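PDB 4J25: Fe2OG dioxygenase domain-containing protein from Pseudomonas putida, which probably hydroxylates peptidyl proline as an iron- and 2-oxoglutarate-dependent prolyl-4-hydroxylase of jellyroll fold. Local coordinates for residues Ala48-Ala53 against Gly193-Phe198; Glu62-Asp67 against Glu213-Thr218; Glu128-His133 against Gly219-Arg224. All coordinates share one frame; numbering follows the deposited sequence. Where two conformers were deposited one is given.

How the contacts relate
All three contacts reach the same antiparallel sheet of the double-stranded beta-helix. Contacts 2 and 3 share strand 214-222 and meet where T218 pairs with H133, whereas contact 1 uses strand 195-199, on the other side of strand 156-163. Contacts 1 and 2 are largely buried: a backbone hydrogen bond and a leucine methyl on a phenyl face in the first, a helix packed through cysteine and leucine in the second, whose strand also grips the co-substrate analogue. Contact 3, partly buried, is true strand pairing, with a salt-bridge network of partly exposed residues on one face of the sheet and a tryptophan beside the metal site at its inner end.

Contact 1 of 3, residues Ala48-Ala53 against Gly193-Phe198; sequences AHFLPA and GCLVVF
The contact lies at one margin of the jellyroll's larger antiparallel sheet, where the chain leaves edge strand 44-47, turns through A48-P52 and enters helix 53-67. Facing this turn is the start of strand 195-199, which pairs with strand 44-47 on one flank and with strand 156-163 on the other. One backbone bond ties the two segments: F50 N donates to G193 O over 2.8 Å, nearly straight at 167° and in the carbonyl plane. H49 N also comes near that oxygen but at a poor angle, which leaves F50 as the donor. H49 has a left-handed backbone conformation, part of the turn that brings the next amide round to the carbonyl.

G193 is buried against the turn. A side chain on it would point at H49 CA, and its backbone angles would press a CB against the preceding carbonyl oxygen, so glycine suits the site on both counts. C194 directs its side chain away from the turn, and L195 sends its own back toward it.

The apolar half of the contact belongs to F50 and L195. Helix 103-123 contributes M112 to F50 and Y108 to L195. With CG of F50 anti to the backbone N (chi1 -174°), the phenyl ring is turned so that one face meets the L195 methyl. The result is a CH-pi contact in which L195 CD2 sits 3.4 Å from the centroid of the F50 ring, only 5° off its normal.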
loop_
_atom_site.group_PDB
_atom_site.type_symbol
_atom_site.label_atom_id
_atom_site.label_comp_id
_atom_site.label_asym_id
_atom_site.label_seq_id
_atom_site.Cartn_x
_atom_site.Cartn_y
_atom_site.Cartn_z
ATOM N N ALA A 48 -2.451 -11.481 -2.101
ATOM C CA ALA A 48 -3.661 -11.690 -1.316
ATOM C C ALA A 48 -3.254 -12.199 0.061
ATOM O O ALA A 48 -2.211 -12.835 0.209
ATOM C CB ALA A 48 -4.589 -12.695 -2.011
ATOM N N HIS A 49 -4.082 -11.925 1.065
ATOM C CA HIS A 49 -3.825 -12.406 2.417
ATOM C C HIS A 49 -2.395 -12.109 2.877
ATOM O O HIS A 49 -1.694 -12.986 3.387
ATOM C CB HIS A 49 -4.117 -13.900 2.475
ATOM C CG HIS A 49 -5.487 -14.249 1.986
ATOM N ND1 HIS A 49 -6.628 -13.665 2.497
ATOM C CD2 HIS A 49 -5.902 -15.099 1.018
ATOM C CE1 HIS A 49 -7.688 -14.157 1.880
ATOM N NE2 HIS A 49 -7.275 -15.029 0.978
ATOM N N PHE A 50 -1.978 -10.858 2.704
ATOM C CA PHE A 50 -0.634 -10.442 3.086
ATOM C C PHE A 50 -0.418 -10.555 4.600
ATOM O O PHE A 50 0.692 -10.804 5.067
ATOM C CB PHE A 50 -0.348 -9.014 2.600
ATOM C CG PHE A 50 1.063 -8.586 2.841
ATOM C CD1 PHE A 50 2.094 -9.160 2.130
ATOM C CD2 PHE A 50 1.359 -7.642 3.822
ATOM C CE1 PHE A 50 3.420 -8.791 2.373
ATOM C CE2 PHE A 50 2.664 -7.268 4.067
ATOM C CZ PHE A 50 3.703 -7.847 3.331
ATOM N N LEU A 51 -1.494 -10.400 5.359
ATOM C CA LEU A 51 -1.408 -10.466 6.804
ATOM C C LEU A 51 -2.563 -11.299 7.333
ATOM O O LEU A 51 -3.601 -11.407 6.683
ATOM C CB LEU A 51 -1.434 -9.054 7.396
ATOM C CG LEU A 51 -0.235 -8.166 7.035
ATOM C CD1 LEU A 51 -0.472 -6.746 7.510
ATOM C CD2 LEU A 51 1.082 -8.694 7.597
ATOM N N PRO A 52 -2.389 -11.901 8.513
ATOM C CA PRO A 52 -3.485 -12.723 9.033
ATOM C C PRO A 52 -4.752 -11.902 9.245
ATOM O O PRO A 52 -4.682 -10.720 9.560
ATOM C CB PRO A 52 -2.934 -13.259 10.362
ATOM C CG PRO A 52 -1.804 -12.355 10.721
ATOM C CD PRO A 52 -1.249 -11.821 9.441
ATOM N N ALA A 53 -5.906 -12.541 9.081
ATOM C CA ALA A 53 -7.179 -11.838 9.133
ATOM C C ALA A 53 -7.401 -11.026 10.414
ATOM O O ALA A 53 -7.988 -9.951 10.354
ATOM C CB ALA A 53 -8.320 -12.818 8.915
ATOM N N GLY A 193 -6.919 -7.620 3.322
ATOM C CA GLY A 193 -5.709 -8.422 3.314
ATOM C C GLY A 193 -4.887 -8.275 2.048
ATOM O O GLY A 193 -3.765 -8.790 1.959
ATOM N N CYS A 194 -5.442 -7.592 1.051
ATOM C CA CYS A 194 -4.770 -7.469 -0.234
ATOM C C CYS A 194 -3.748 -6.343 -0.209
ATOM O O CYS A 194 -4.093 -5.182 0.058
ATOM C CB CYS A 194 -5.770 -7.209 -1.362
ATOM S SG CYS A 194 -4.958 -7.122 -2.981
ATOM N N LEU A 195 -2.500 -6.690 -0.507
ATOM C CA LEU A 195 -1.432 -5.697 -0.620
ATOM C C LEU A 195 -1.051 -5.481 -2.090
ATOM O O LEU A 195 -0.860 -6.438 -2.838
ATOM C CB LEU A 195 -0.199 -6.141 0.180
ATOM C CG LEU A 195 0.997 -5.164 0.174
ATOM C CD1 LEU A 195 0.735 -4.002 1.089
ATOM C CD2 LEU A 195 2.294 -5.867 0.578
ATOM N N VAL A 196 -0.972 -4.220 -2.504
ATOM C CA VAL A 196 -0.507 -3.870 -3.842
ATOM C C VAL A 196 0.736 -3.013 -3.677
ATOM O O VAL A 196 0.721 -2.055 -2.925
ATOM C CB VAL A 196 -1.559 -3.078 -4.626
ATOM C CG1 VAL A 196 -1.025 -2.698 -6.043
ATOM C CG2 VAL A 196 -2.811 -3.880 -4.759
ATOM N N VAL A 197 1.808 -3.375 -4.373
ATOM C CA VAL A 197 3.061 -2.620 -4.338
ATOM C C VAL A 197 3.434 -2.254 -5.771
ATOM O O VAL A 197 3.320 -3.075 -6.681
ATOM C CB VAL A 197 4.191 -3.469 -3.721
ATOM C CG1 VAL A 197 5.438 -2.652 -3.488
ATOM C CG2 VAL A 197 3.740 -4.082 -2.386
ATOM N N PHE A 198 3.874 -1.024 -5.994
ATOM C CA PHE A 198 4.340 -0.647 -7.334
ATOM C C PHE A 198 5.402 0.454 -7.327
ATOM O O PHE A 198 5.603 1.178 -6.323
ATOM C CB PHE A 198 3.168 -0.256 -8.247
ATOM C CG PHE A 198 2.297 0.856 -7.710
ATOM C CD1 PHE A 198 1.175 0.562 -6.945
ATOM C CD2 PHE A 198 2.586 2.185 -7.988
ATOM C CE1 PHE A 198 0.371 1.558 -6.455
ATOM C CE2 PHE A 198 1.787 3.186 -7.503
ATOM C CZ PHE A 198 0.676 2.878 -6.728
#

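Contact 2 of 3, residues Glu62-Asp67 against Glu213-Thr218; sequences ECRRRD and ERLSLT. With OGA (N-oxalylglycine), chain J.
Apolar contact joins C63 and L215, the pair at which helix 53-67 and strand 214-222 come together. C63 SG lies 3.8 Å from L215 CD2, brought there by a side chain whose sulfur is anti to the backbone N (chi1 -178°). The other leucine branch meets an arginine: L215 CD1 is centred over one face of the R64 guanidinium, 3.5 Å from R64 NH1, the two side chains crossing at about a right angle. R64 leaves the helix obliquely, and its extended chain carries the flat head across to the leucine.

Charge plays a lesser part between the segments. E213 OE1 stands 4.5 Å from R64 NE, a distance at which the opposite charges may attract without forming a salt bridge. Within the helix, E62 gathers two arginines: R66 NE donates to E62 OE2 over 2.9 Å from within its guanidinium plane, while R65 meets the same carboxylate through charge alone.

Ligand binding occupies the other side of the strand. R214 points away from the helix and reaches N-oxalylglycine edge-on, its NH1 bonding O4 of the ligand at 2.9 Å and its NH2 bonding O3 at 3.1 Å. This two-nitrogen grip holds the carboxylate of the 2-oxoglutarate analogue, as the corresponding basic residue does in related oxygenases. R214 NE is in turn fixed by the carbonyl of G174, and S216 and T218 also line the pocket.

The axes of segments 62-67 and 214-218 run almost perpendicular, at 97°, and approach to 9.2 Å. E62 and C63 of the helix also touch F134 of strand 129-137, so the helix packs on both strands; L136 of that strand lies against L215.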
loop_
_atom_site.group_PDB
_atom_site.type_symbol
_atom_site.label_atom_id
_atom_site.label_comp_id
_atom_site.label_asym_id
_atom_site.label_seq_id
_atom_site.Cartn_x
_atom_site.Cartn_y
_atom_site.Cartn_z
ATOM N N GLU A 62 -8.478 0.484 13.562
ATOM C CA GLU A 62 -7.668 1.678 13.791
ATOM C C GLU A 62 -7.945 2.724 12.721
ATOM O O GLU A 62 -7.928 3.921 12.986
ATOM C CB GLU A 62 -6.192 1.306 13.801
ATOM C CG GLU A 62 -5.245 2.455 14.046
ATOM C CD GLU A 62 -5.388 3.076 15.426
ATOM O OE1 GLU A 62 -6.107 2.500 16.268
ATOM O OE2 GLU A 62 -4.784 4.145 15.664
ATOM N N CYS A 63 -8.198 2.264 11.501
ATOM C CA CYS A 63 -8.534 3.159 10.400
ATOM C C CYS A 63 -9.800 3.925 10.758
ATOM O O CYS A 63 -9.838 5.139 10.639
ATOM C CB CYS A 63 -8.724 2.372 9.097
ATOM S SG CYS A 63 -9.105 3.390 7.632
ATOM N N ARG A 64 -10.832 3.209 11.208
ATOM C CA ARG A 64 -12.093 3.839 11.604
ATOM C C ARG A 64 -11.919 4.774 12.802
ATOM O O ARG A 64 -12.500 5.852 12.847
ATOM C CB ARG A 64 -13.154 2.777 11.917
ATOM C CG ARG A 64 -13.526 1.918 10.721
ATOM C CD ARG A 64 -14.766 1.087 11.002
ATOM N NE ARG A 64 -15.453 0.728 9.766
ATOM C CZ ARG A 64 -15.241 -0.391 9.073
ATOM N NH1 ARG A 64 -14.358 -1.303 9.487
ATOM N NH2 ARG A 64 -15.924 -0.603 7.953
ATOM N N ARG A 65 -11.119 4.349 13.770
ATOM C CA ARG A 65 -10.786 5.165 14.936
ATOM C C ARG A 65 -10.182 6.515 14.524
ATOM O O ARG A 65 -10.596 7.561 15.006
ATOM C CB ARG A 65 -9.774 4.401 15.788
ATOM C CG ARG A 65 -9.973 4.476 17.272
ATOM C CD ARG A 65 -8.642 4.220 17.995
ATOM N NE ARG A 65 -7.635 5.196 17.586
ATOM C CZ ARG A 65 -6.373 5.220 18.010
ATOM N NH1 ARG A 65 -5.931 4.311 18.878
ATOM N NH2 ARG A 65 -5.546 6.155 17.556
ATOM N N ARG A 66 -9.199 6.489 13.625
ATOM C CA ARG A 66 -8.527 7.717 13.183
ATOM C C ARG A 66 -9.407 8.618 12.335
ATOM O O ARG A 66 -9.189 9.829 12.285
ATOM C CB ARG A 66 -7.254 7.388 12.401
ATOM C CG ARG A 66 -6.267 6.598 13.222
ATOM C CD ARG A 66 -4.837 6.830 12.818
ATOM N NE ARG A 66 -3.962 6.017 13.651
ATOM C CZ ARG A 66 -2.652 6.185 13.759
ATOM N NH1 ARG A 66 -2.049 7.143 13.076
ATOM N NH2 ARG A 66 -1.950 5.386 14.557
ATOM N N ASP A 67 -10.392 8.031 11.663
ATOM C CA ASP A 67 -11.311 8.797 10.827
ATOM C C ASP A 67 -12.266 9.604 11.684
ATOM O O ASP A 67 -12.736 10.667 11.268
ATOM C CB ASP A 67 -12.115 7.868 9.915
ATOM C CG ASP A 67 -13.037 8.625 8.965
ATOM O OD1 ASP A 67 -12.537 9.192 7.962
ATOM O OD2 ASP A 67 -14.262 8.639 9.210
ATOM N N GLU A 213 -18.235 2.702 2.139
ATOM C CA GLU A 213 -16.987 3.202 2.701
ATOM C C GLU A 213 -15.837 2.294 2.326
ATOM O O GLU A 213 -15.911 1.075 2.477
ATOM C CB GLU A 213 -17.067 3.266 4.220
ATOM C CG GLU A 213 -18.048 4.262 4.756
ATOM C CD GLU A 213 -18.123 4.192 6.259
ATOM O OE1 GLU A 213 -17.141 3.714 6.881
ATOM O OE2 GLU A 213 -19.162 4.596 6.818
ATOM N N ARG A 214 -14.764 2.885 1.834
ATOM C CA ARG A 214 -13.633 2.099 1.387
ATOM C C ARG A 214 -12.407 2.419 2.230
ATOM O O ARG A 214 -11.938 3.538 2.246
ATOM C CB ARG A 214 -13.378 2.379 -0.081
ATOM C CG ARG A 214 -12.231 1.634 -0.702
ATOM C CD ARG A 214 -11.827 2.437 -1.895
ATOM N NE ARG A 214 -10.955 1.766 -2.843
ATOM C CZ ARG A 214 -9.633 1.935 -2.918
ATOM N NH1 ARG A 214 -8.978 2.703 -2.048
ATOM N NH2 ARG A 214 -8.954 1.299 -3.855
ATOM N N LEU A 215 -11.888 1.401 2.899
ATOM C CA LEU A 215 -10.786 1.549 3.836
ATOM C C LEU A 215 -9.465 1.017 3.307
ATOM O O LEU A 215 -9.417 -0.078 2.741
ATOM C CB LEU A 215 -11.111 0.795 5.119
ATOM C CG LEU A 215 -12.374 1.153 5.889
ATOM C CD1 LEU A 215 -12.328 0.423 7.228
ATOM C CD2 LEU A 215 -12.509 2.620 6.094
ATOM N N SER A 216 -8.391 1.778 3.516
ATOM C CA SER A 216 -7.050 1.336 3.119
ATOM C C SER A 216 -5.947 1.912 4.013
ATOM O O SER A 216 -6.176 2.818 4.803
ATOM C CB SER A 216 -6.764 1.758 1.684
ATOM O OG SER A 216 -6.899 3.155 1.575
ATOM N N LEU A 217 -4.753 1.354 3.876
ATOM C CA LEU A 217 -3.560 1.847 4.550
ATOM C C LEU A 217 -2.549 2.058 3.425
ATOM O O LEU A 217 -2.086 1.111 2.800
ATOM C CB LEU A 217 -3.092 0.816 5.574
ATOM C CG LEU A 217 -1.923 1.117 6.500
ATOM C CD1 LEU A 217 -2.084 2.451 7.182
ATOM C CD2 LEU A 217 -1.791 0.012 7.534
ATOM N N THR A 218 -2.263 3.325 3.153
ATOM C CA THR A 218 -1.466 3.709 2.004
ATOM C C THR A 218 -0.113 4.273 2.453
ATOM O O THR A 218 -0.024 4.971 3.465
ATOM C CB THR A 218 -2.231 4.731 1.146
ATOM O OG1 THR A 218 -1.534 4.947 -0.083
ATOM C CG2 THR A 218 -2.408 6.050 1.890
HETATM C C1 OGA J . -2.807 7.248 -3.124
HETATM C C2 OGA J . -3.543 6.208 -3.910
HETATM C C4 OGA J . -5.026 4.235 -4.004
HETATM C C5 OGA J . -5.813 3.299 -3.152
HETATM O O1 OGA J . -3.112 7.388 -1.904
HETATM O O2 OGA J . -1.884 7.952 -3.671
HETATM O "O2'" OGA J . -3.449 6.192 -5.128
HETATM O O3 OGA J . -6.023 2.129 -3.558
HETATM N N1 OGA J . -4.351 5.222 -3.228
HETATM O O4 OGA J . -6.266 3.665 -2.035
#

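Contact 3 of 3, residues Glu128-His133 against Gly219-Arg224; sequences EDFECH and GWFRRR
The D129 carboxylate and the R222 guanidinium are nearly coplanar, their planes 21° apart, and the arginine grips the carboxylate side-on. R222 NH2 reaches D129 OD1 at 2.9 Å and R222 NE reaches D129 OD2 at 3.0 Å, each bond using a syn lone pair. E131 instead stacks over one guanidinium face, with OE1 3.5 Å from R222 NH1 and no N-H aimed at it. A lysine in place of R222 would probably lose this two-pronged hold and leave one of the carboxylates without a close partner.

These residues belong to antiparallel strands 129-137 and 214-222, their side chains on one face of the jellyroll's larger sheet, in which W220 N donates to E131 O at 2.8 Å and a classic bulge sets E128 and D129 opposite R222. On the face opposite the salt bridges, F130 lays its CD2 centrally over the F221 ring, the two ring planes inclined at 41°. G219 lies close beside the F130 ring, where a CB would clash with F130 CZ. With CG anti to the carbonyl carbon (chi1 -59°), W220 swings its indole past E131 toward the metal site, where its NE1 hydrogen-bonds OD2 of D148, a manganese ligand.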
loop_
_atom_site.group_PDB
_atom_site.type_symbol
_atom_site.label_atom_id
_atom_site.label_comp_id
_atom_site.label_asym_id
_atom_site.label_seq_id
_atom_site.Cartn_x
_atom_site.Cartn_y
_atom_site.Cartn_z
ATOM N N GLU A 128 15.425 4.415 2.678
ATOM C CA GLU A 128 15.765 4.703 4.073
ATOM C C GLU A 128 14.587 4.507 5.026
ATOM O O GLU A 128 14.787 4.218 6.208
ATOM C CB GLU A 128 16.265 6.135 4.212
ATOM C CG GLU A 128 15.229 7.182 3.846
ATOM C CD GLU A 128 15.577 8.556 4.385
ATOM O OE1 GLU A 128 16.780 8.910 4.379
ATOM O OE2 GLU A 128 14.648 9.271 4.827
ATOM N N ASP A 129 13.365 4.697 4.533
ATOM C CA ASP A 129 12.198 4.523 5.387
ATOM C C ASP A 129 10.879 4.284 4.623
ATOM O O ASP A 129 10.829 4.242 3.378
ATOM C CB ASP A 129 12.088 5.690 6.384
ATOM C CG ASP A 129 11.415 6.920 5.807
ATOM O OD1 ASP A 129 10.975 7.776 6.602
ATOM O OD2 ASP A 129 11.292 7.044 4.579
ATOM N N PHE A 130 9.829 4.096 5.403
ATOM C CA PHE A 130 8.491 3.836 4.912
ATOM C C PHE A 130 7.575 4.752 5.686
ATOM O O PHE A 130 7.634 4.800 6.918
ATOM C CB PHE A 130 8.100 2.378 5.163
ATOM C CG PHE A 130 6.706 2.029 4.703
ATOM C CD1 PHE A 130 5.694 1.743 5.634
ATOM C CD2 PHE A 130 6.395 2.003 3.345
ATOM C CE1 PHE A 130 4.402 1.421 5.207
ATOM C CE2 PHE A 130 5.116 1.676 2.917
ATOM C CZ PHE A 130 4.109 1.382 3.861
ATOM N N GLU A 131 6.771 5.520 4.978
ATOM C CA GLU A 131 5.803 6.389 5.602
ATOM C C GLU A 131 4.429 5.915 5.155
ATOM O O GLU A 131 4.228 5.557 3.991
ATOM C CB GLU A 131 6.036 7.852 5.210
ATOM C CG GLU A 131 5.879 8.113 3.706
ATOM C CD GLU A 131 5.935 9.578 3.325
ATOM O OE1 GLU A 131 6.007 10.437 4.226
ATOM O OE2 GLU A 131 5.906 9.870 2.111
ATOM N N CYS A 132 3.475 5.909 6.074
ATOM C CA CYS A 132 2.131 5.502 5.718
ATOM C C CYS A 132 1.070 6.168 6.580
ATOM O O CYS A 132 1.372 6.819 7.593
ATOM C CB CYS A 132 2.007 3.991 5.781
ATOM S SG CYS A 132 2.280 3.343 7.409
ATOM N N HIS A 133 -0.178 6.048 6.133
ATOM C CA HIS A 133 -1.306 6.600 6.852
ATOM C C HIS A 133 -2.558 5.913 6.364
ATOM O O HIS A 133 -2.560 5.310 5.270
ATOM C CB HIS A 133 -1.411 8.120 6.672
ATOM C CG HIS A 133 -1.765 8.557 5.285
ATOM N ND1 HIS A 133 -3.065 8.594 4.822
ATOM C CD2 HIS A 133 -0.994 9.015 4.271
ATOM C CE1 HIS A 133 -3.077 9.040 3.579
ATOM N NE2 HIS A 133 -1.833 9.302 3.223
ATOM N N GLY A 219 0.942 3.961 1.705
ATOM C CA GLY A 219 2.271 4.365 2.101
ATOM C C GLY A 219 3.286 4.380 0.972
ATOM O O GLY A 219 2.981 3.982 -0.159
ATOM N N TRP A 220 4.505 4.794 1.315
ATOM C CA TRP A 220 5.606 4.929 0.349
ATOM C C TRP A 220 6.921 4.660 1.018
ATOM O O TRP A 220 7.160 5.124 2.149
ATOM C CB TRP A 220 5.620 6.332 -0.259
ATOM C CG TRP A 220 4.343 6.611 -0.942
ATOM C CD1 TRP A 220 4.013 6.301 -2.226
ATOM C CD2 TRP A 220 3.183 7.208 -0.356
ATOM N NE1 TRP A 220 2.721 6.677 -2.478
ATOM C CE2 TRP A 220 2.184 7.221 -1.339
ATOM C CE3 TRP A 220 2.887 7.708 0.919
ATOM C CZ2 TRP A 220 0.922 7.742 -1.102
ATOM C CZ3 TRP A 220 1.645 8.212 1.157
ATOM C CH2 TRP A 220 0.670 8.231 0.153
ATOM N N PHE A 221 7.742 3.859 0.352
ATOM C CA PHE A 221 9.133 3.709 0.719
ATOM C C PHE A 221 9.908 4.832 0.054
ATOM O O PHE A 221 9.716 5.097 -1.144
ATOM C CB PHE A 221 9.688 2.368 0.229
ATOM C CG PHE A 221 9.025 1.162 0.832
ATOM C CD1 PHE A 221 9.452 0.672 2.057
ATOM C CD2 PHE A 221 8.006 0.505 0.167
ATOM C CE1 PHE A 221 8.851 -0.443 2.629
ATOM C CE2 PHE A 221 7.401 -0.602 0.732
ATOM C CZ PHE A 221 7.835 -1.080 1.962
ATOM N N ARG A 222 10.807 5.465 0.807
ATOM C CA ARG A 222 11.506 6.649 0.343
ATOM C C ARG A 222 13.017 6.522 0.410
ATOM O O ARG A 222 13.543 5.798 1.241
ATOM C CB ARG A 222 11.102 7.854 1.180
ATOM C CG ARG A 222 9.618 8.064 1.304
ATOM C CD ARG A 222 9.310 9.368 2.003
ATOM N NE ARG A 222 9.806 9.357 3.369
ATOM C CZ ARG A 222 9.807 10.408 4.183
ATOM N NH1 ARG A 222 9.335 11.577 3.780
ATOM N NH2 ARG A 222 10.284 10.279 5.412
ATOM N N ARG A 223 13.694 7.224 -0.497
ATOM C CA ARG A 223 15.128 7.484 -0.411
ATOM C C ARG A 223 15.362 8.770 0.361
ATOM O O ARG A 223 14.449 9.583 0.529
ATOM C CB ARG A 223 15.730 7.725 -1.802
ATOM C CG ARG A 223 15.723 6.556 -2.730
ATOM C CD ARG A 223 16.264 6.960 -4.112
ATOM N NE ARG A 223 17.601 7.545 -4.014
ATOM C CZ ARG A 223 18.731 6.848 -4.032
ATOM N NH1 ARG A 223 18.705 5.529 -4.173
ATOM N NH2 ARG A 223 19.898 7.475 -3.929
ATOM N N ARG A 224 16.611 8.991 0.754
ATOM C CA ARG A 224 17.005 10.229 1.390
ATOM C C ARG A 224 16.726 11.454 0.499
ATOM O O ARG A 224 16.141 12.434 0.955
ATOM C CB ARG A 224 18.492 10.147 1.774
ATOM C CG ARG A 224 19.121 11.434 2.304
ATOM C CD ARG A 224 20.566 11.166 2.722
ATOM N NE ARG A 224 21.295 10.426 1.689
ATOM C CZ ARG A 224 21.915 10.981 0.652
ATOM N NH1 ARG A 224 21.936 12.299 0.500
ATOM N NH2 ARG A 224 22.535 10.217 -0.235
#